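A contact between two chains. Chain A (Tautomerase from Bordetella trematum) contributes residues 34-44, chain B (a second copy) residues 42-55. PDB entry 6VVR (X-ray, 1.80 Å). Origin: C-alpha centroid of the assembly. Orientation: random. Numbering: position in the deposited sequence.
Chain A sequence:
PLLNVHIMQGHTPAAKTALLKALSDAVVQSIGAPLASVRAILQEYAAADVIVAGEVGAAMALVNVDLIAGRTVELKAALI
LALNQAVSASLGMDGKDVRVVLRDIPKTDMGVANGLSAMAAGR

Chain A, residues 34-44: PLASVRAILQE
Chain B (42-55) LQEYAAADVIVAGE

Ile41(A) forms the apolar centre of the contact. Its chi1 is p and chi2 is t. CD1 of Ile41(A) lies over one face of the Tyr45(B) ring, 4.0 Å from the centroid. This is a CH-pi contact: the methyl sets its C-H groups against the pi cloud. Tyr45(B) has chi1 m and chi2 79°. Its strand, 42-45, runs at 98° to strand 39-44 of chain A, axes 8.5 Å apart at closest approach. CG2 of Ile41(A) meets CG1 of Val50(B) (chi1 m) at 3.8 Å. The opposite sheet face carries Ala40(A) and Ile51(B) (t, t), with CB of Ala40(A) 3.7 Å from CG2 of Ile51(B).

Strand 39-44 of chain A runs antiparallel to strand 50-52 of chain B, axes 4.8 Å apart. Both are extended, phi -108° to -146°, psi 121° to 149°. Ala40(A) and Ile51(B) form the hydrogen-bonded pair, CA to CA 5.3 Å: Ala40(A) N donates to Ile51(B) O at 3.0 Å, Ile51(B) N to Ala40(A) O at 2.9 Å. In the non-hydrogen-bonded pairs N and O point away from the partner strand, so CA atoms come closer: Arg39(A)-Val52(B) 4.5 Å, Ile41(A)-Val50(B) 4.4 Å. Each pair's side chains share a face and touch. CG1 of Val52(B) (t) covers one face of the Arg39(A) guanidinium (m, t, t), 3.6 Å from NE of Arg39(A). Leu42(A) N donates to Asp49(B) O at 2.9 Å.

Ala53(B) N donates to Val38(A) O at 2.9 Å. A type I' turn, Val52(B) to Glu55(B), puts Ala53(B) at phi/psi 54/41 and Gly54(B) at 79/1; positive phi suits glycine. Water 1 bridges Val38(A) O (2.9 Å) and Gly54(B) N (2.8 Å). Leu35(A) O (t, p; 3-10 segment) makes a CA-H...O contact with Ala53(B) CA, 3.2 Å.

Gln43(A) (chi1 -107°, chi2 t) marks the polar edge. Water 2 links Gln43(A) OE1 (2.9 Å) to Tyr45(B) OH (2.6 Å); water 3 links Gln43(A) NE2 (3.1 Å) to Glu44(B) O (2.6 Å).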

# COMPACT_ATOMS: atom_id res chain seq x y z
N PRO A 34 3.63 8.42 -20.07
CA PRO A 34 3.24 7.53 -21.17
C PRO A 34 2.14 6.59 -20.72
O PRO A 34 2.19 6.04 -19.62
CB PRO A 34 4.53 6.77 -21.50
CG PRO A 34 5.63 7.52 -20.81
CD PRO A 34 5.00 8.17 -19.62
N LEU A 35 1.13 6.43 -21.58
CA LEU A 35 0.01 5.56 -21.25
C LEU A 35 0.47 4.18 -20.80
O LEU A 35 -0.11 3.58 -19.89
CB LEU A 35 -0.92 5.44 -22.46
CG LEU A 35 -2.10 4.52 -22.27
CD1 LEU A 35 -3.01 5.11 -21.21
CD2 LEU A 35 -2.83 4.32 -23.59
N ALA A 36 1.54 3.66 -21.42
CA ALA A 36 2.02 2.32 -21.09
C ALA A 36 2.56 2.22 -19.66
O ALA A 36 2.70 1.10 -19.15
CB ALA A 36 3.11 1.90 -22.08
N SER A 37 2.86 3.33 -19.00
CA SER A 37 3.37 3.28 -17.64
C SER A 37 2.28 3.38 -16.59
O SER A 37 2.59 3.36 -15.39
CB SER A 37 4.38 4.40 -17.39
OG SER A 37 3.75 5.67 -17.39
N VAL A 38 1.01 3.49 -17.00
CA VAL A 38 -0.09 3.80 -16.08
C VAL A 38 -0.88 2.53 -15.81
O VAL A 38 -1.43 1.91 -16.73
CB VAL A 38 -1.02 4.89 -16.66
CG1 VAL A 38 -2.18 5.15 -15.71
CG2 VAL A 38 -0.25 6.18 -16.95
N ARG A 39 -0.95 2.13 -14.53
CA ARG A 39 -1.75 0.99 -14.10
C ARG A 39 -2.57 1.39 -12.88
O ARG A 39 -2.13 2.22 -12.08
CB ARG A 39 -0.87 -0.21 -13.73
CG ARG A 39 0.21 -0.49 -14.73
CD ARG A 39 0.95 -1.80 -14.46
NE ARG A 39 1.63 -2.20 -15.68
CZ ARG A 39 1.86 -3.46 -16.03
NH1 ARG A 39 1.50 -4.45 -15.24
NH2 ARG A 39 2.45 -3.71 -17.20
N ALA A 40 -3.76 0.81 -12.76
CA ALA A 40 -4.57 1.05 -11.58
C ALA A 40 -5.35 -0.21 -11.25
O ALA A 40 -5.87 -0.88 -12.14
CB ALA A 40 -5.52 2.24 -11.77
N ILE A 41 -5.40 -0.54 -9.96
CA ILE A 41 -6.17 -1.68 -9.47
C ILE A 41 -7.06 -1.19 -8.35
O ILE A 41 -6.70 -0.27 -7.61
CB ILE A 41 -5.25 -2.84 -9.00
CG1 ILE A 41 -4.42 -2.45 -7.78
CG2 ILE A 41 -4.31 -3.25 -10.13
CD1 ILE A 41 -3.42 -3.56 -7.36
N LEU A 42 -8.23 -1.82 -8.23
CA LEU A 42 -9.32 -1.33 -7.41
C LEU A 42 -9.73 -2.36 -6.36
O LEU A 42 -9.73 -3.57 -6.62
CB LEU A 42 -10.53 -1.01 -8.30
CG LEU A 42 -11.82 -0.49 -7.68
CD1 LEU A 42 -11.58 0.77 -6.88
CD2 LEU A 42 -12.81 -0.22 -8.79
N GLN A 43 -10.08 -1.85 -5.17
CA GLN A 43 -10.64 -2.67 -4.10
C GLN A 43 -11.82 -1.94 -3.46
O GLN A 43 -11.77 -0.72 -3.29
CB GLN A 43 -9.61 -2.98 -3.02
CG GLN A 43 -9.16 -4.42 -3.06
CD GLN A 43 -7.78 -4.58 -2.48
OE1 GLN A 43 -7.24 -3.66 -1.85
NE2 GLN A 43 -7.19 -5.75 -2.69
N GLU A 44 -12.84 -2.72 -3.07
CA GLU A 44 -14.05 -2.20 -2.44
C GLU A 44 -14.09 -2.56 -0.95
O GLU A 44 -13.67 -3.65 -0.56
CB GLU A 44 -15.32 -2.76 -3.07
CG GLU A 44 -15.53 -2.60 -4.53
CD GLU A 44 -16.94 -3.04 -4.89
OE1 GLU A 44 -17.39 -4.09 -4.38
OE2 GLU A 44 -17.62 -2.32 -5.63
N LEU B 42 -1.02 -11.76 0.24
CA LEU B 42 -1.49 -11.85 -1.13
C LEU B 42 -2.95 -11.41 -1.24
O LEU B 42 -3.78 -11.78 -0.40
CB LEU B 42 -1.35 -13.29 -1.62
CG LEU B 42 -1.88 -13.78 -2.95
CD1 LEU B 42 -1.42 -12.83 -4.03
CD2 LEU B 42 -1.30 -15.16 -3.17
N GLN B 43 -3.26 -10.62 -2.27
CA GLN B 43 -4.63 -10.26 -2.60
C GLN B 43 -4.90 -10.54 -4.08
O GLN B 43 -4.03 -10.32 -4.92
CB GLN B 43 -4.92 -8.80 -2.31
CG GLN B 43 -6.36 -8.59 -1.87
CD GLN B 43 -6.42 -7.64 -0.69
OE1 GLN B 43 -5.63 -6.69 -0.62
NE2 GLN B 43 -7.34 -7.89 0.23
N GLU B 44 -6.12 -10.98 -4.39
CA GLU B 44 -6.52 -11.31 -5.75
C GLU B 44 -7.50 -10.28 -6.28
O GLU B 44 -8.33 -9.74 -5.54
CB GLU B 44 -7.17 -12.68 -5.82
CG GLU B 44 -6.29 -13.82 -5.38
CD GLU B 44 -7.07 -15.12 -5.36
OE1 GLU B 44 -8.03 -15.21 -4.57
OE2 GLU B 44 -6.75 -16.03 -6.15
N TYR B 45 -7.42 -10.03 -7.59
CA TYR B 45 -8.21 -9.00 -8.25
C TYR B 45 -8.99 -9.60 -9.41
O TYR B 45 -8.46 -10.43 -10.15
CB TYR B 45 -7.32 -7.87 -8.77
CG TYR B 45 -6.73 -7.08 -7.63
CD1 TYR B 45 -5.63 -7.57 -6.94
CD2 TYR B 45 -7.27 -5.86 -7.24
CE1 TYR B 45 -5.09 -6.87 -5.89
CE2 TYR B 45 -6.73 -5.15 -6.19
CZ TYR B 45 -5.64 -5.66 -5.52
OH TYR B 45 -5.09 -4.96 -4.47
N ALA B 46 -10.22 -9.15 -9.57
CA ALA B 46 -10.99 -9.46 -10.77
C ALA B 46 -10.48 -8.67 -11.97
O ALA B 46 -9.94 -7.57 -11.84
CB ALA B 46 -12.47 -9.16 -10.56
N ALA B 47 -10.68 -9.24 -13.17
CA ALA B 47 -10.35 -8.51 -14.39
C ALA B 47 -11.06 -7.16 -14.43
O ALA B 47 -10.47 -6.16 -14.86
CB ALA B 47 -10.71 -9.35 -15.62
N ALA B 48 -12.31 -7.10 -13.96
CA ALA B 48 -13.06 -5.85 -14.00
C ALA B 48 -12.46 -4.78 -13.10
O ALA B 48 -12.84 -3.61 -13.20
CB ALA B 48 -14.52 -6.10 -13.60
N ASP B 49 -11.53 -5.14 -12.22
CA ASP B 49 -11.01 -4.20 -11.24
C ASP B 49 -9.59 -3.74 -11.54
O ASP B 49 -8.96 -3.11 -10.69
CB ASP B 49 -11.10 -4.82 -9.85
CG ASP B 49 -12.54 -4.96 -9.38
OD1 ASP B 49 -13.35 -4.06 -9.69
OD2 ASP B 49 -12.87 -5.95 -8.71
N VAL B 50 -9.08 -4.03 -12.74
CA VAL B 50 -7.74 -3.61 -13.12
C VAL B 50 -7.77 -2.90 -14.47
O VAL B 50 -8.59 -3.19 -15.34
CB VAL B 50 -6.75 -4.80 -13.16
CG1 VAL B 50 -6.78 -5.57 -11.84
CG2 VAL B 50 -7.07 -5.72 -14.33
N ILE B 51 -6.85 -1.95 -14.63
CA ILE B 51 -6.60 -1.30 -15.92
C ILE B 51 -5.09 -1.18 -16.10
O ILE B 51 -4.37 -0.83 -15.16
CB ILE B 51 -7.30 0.08 -16.03
CG1 ILE B 51 -7.27 0.60 -17.47
CG2 ILE B 51 -6.71 1.12 -15.05
CD1 ILE B 51 -8.11 1.85 -17.68
N VAL B 52 -4.61 -1.53 -17.29
CA VAL B 52 -3.19 -1.46 -17.60
C VAL B 52 -3.05 -0.79 -18.96
O VAL B 52 -3.60 -1.29 -19.95
CB VAL B 52 -2.51 -2.84 -17.62
CG1 VAL B 52 -1.05 -2.71 -18.08
CG2 VAL B 52 -2.58 -3.51 -16.25
N ALA B 53 -2.33 0.32 -19.00
CA ALA B 53 -2.11 1.05 -20.25
C ALA B 53 -3.44 1.38 -20.92
O ALA B 53 -3.59 1.26 -22.14
CB ALA B 53 -1.18 0.27 -21.18
N GLY B 54 -4.42 1.76 -20.11
CA GLY B 54 -5.73 2.12 -20.59
C GLY B 54 -6.64 0.97 -20.94
O GLY B 54 -7.78 1.22 -21.37
N GLU B 55 -6.21 -0.27 -20.77
CA GLU B 55 -6.98 -1.45 -21.16
C GLU B 55 -7.55 -2.10 -19.90
O GLU B 55 -6.81 -2.74 -19.14
CB GLU B 55 -6.10 -2.42 -21.94
CG GLU B 55 -6.80 -3.66 -22.44
CD GLU B 55 -7.10 -3.60 -23.93
OE1 GLU B 55 -6.97 -2.50 -24.53
OE2 GLU B 55 -7.46 -4.65 -24.51
O HOH W 1 -4.14 2.49 -17.44
O HOH W 2 -4.95 -2.64 -3.38
O HOH W 3 -9.14 -7.70 -4.10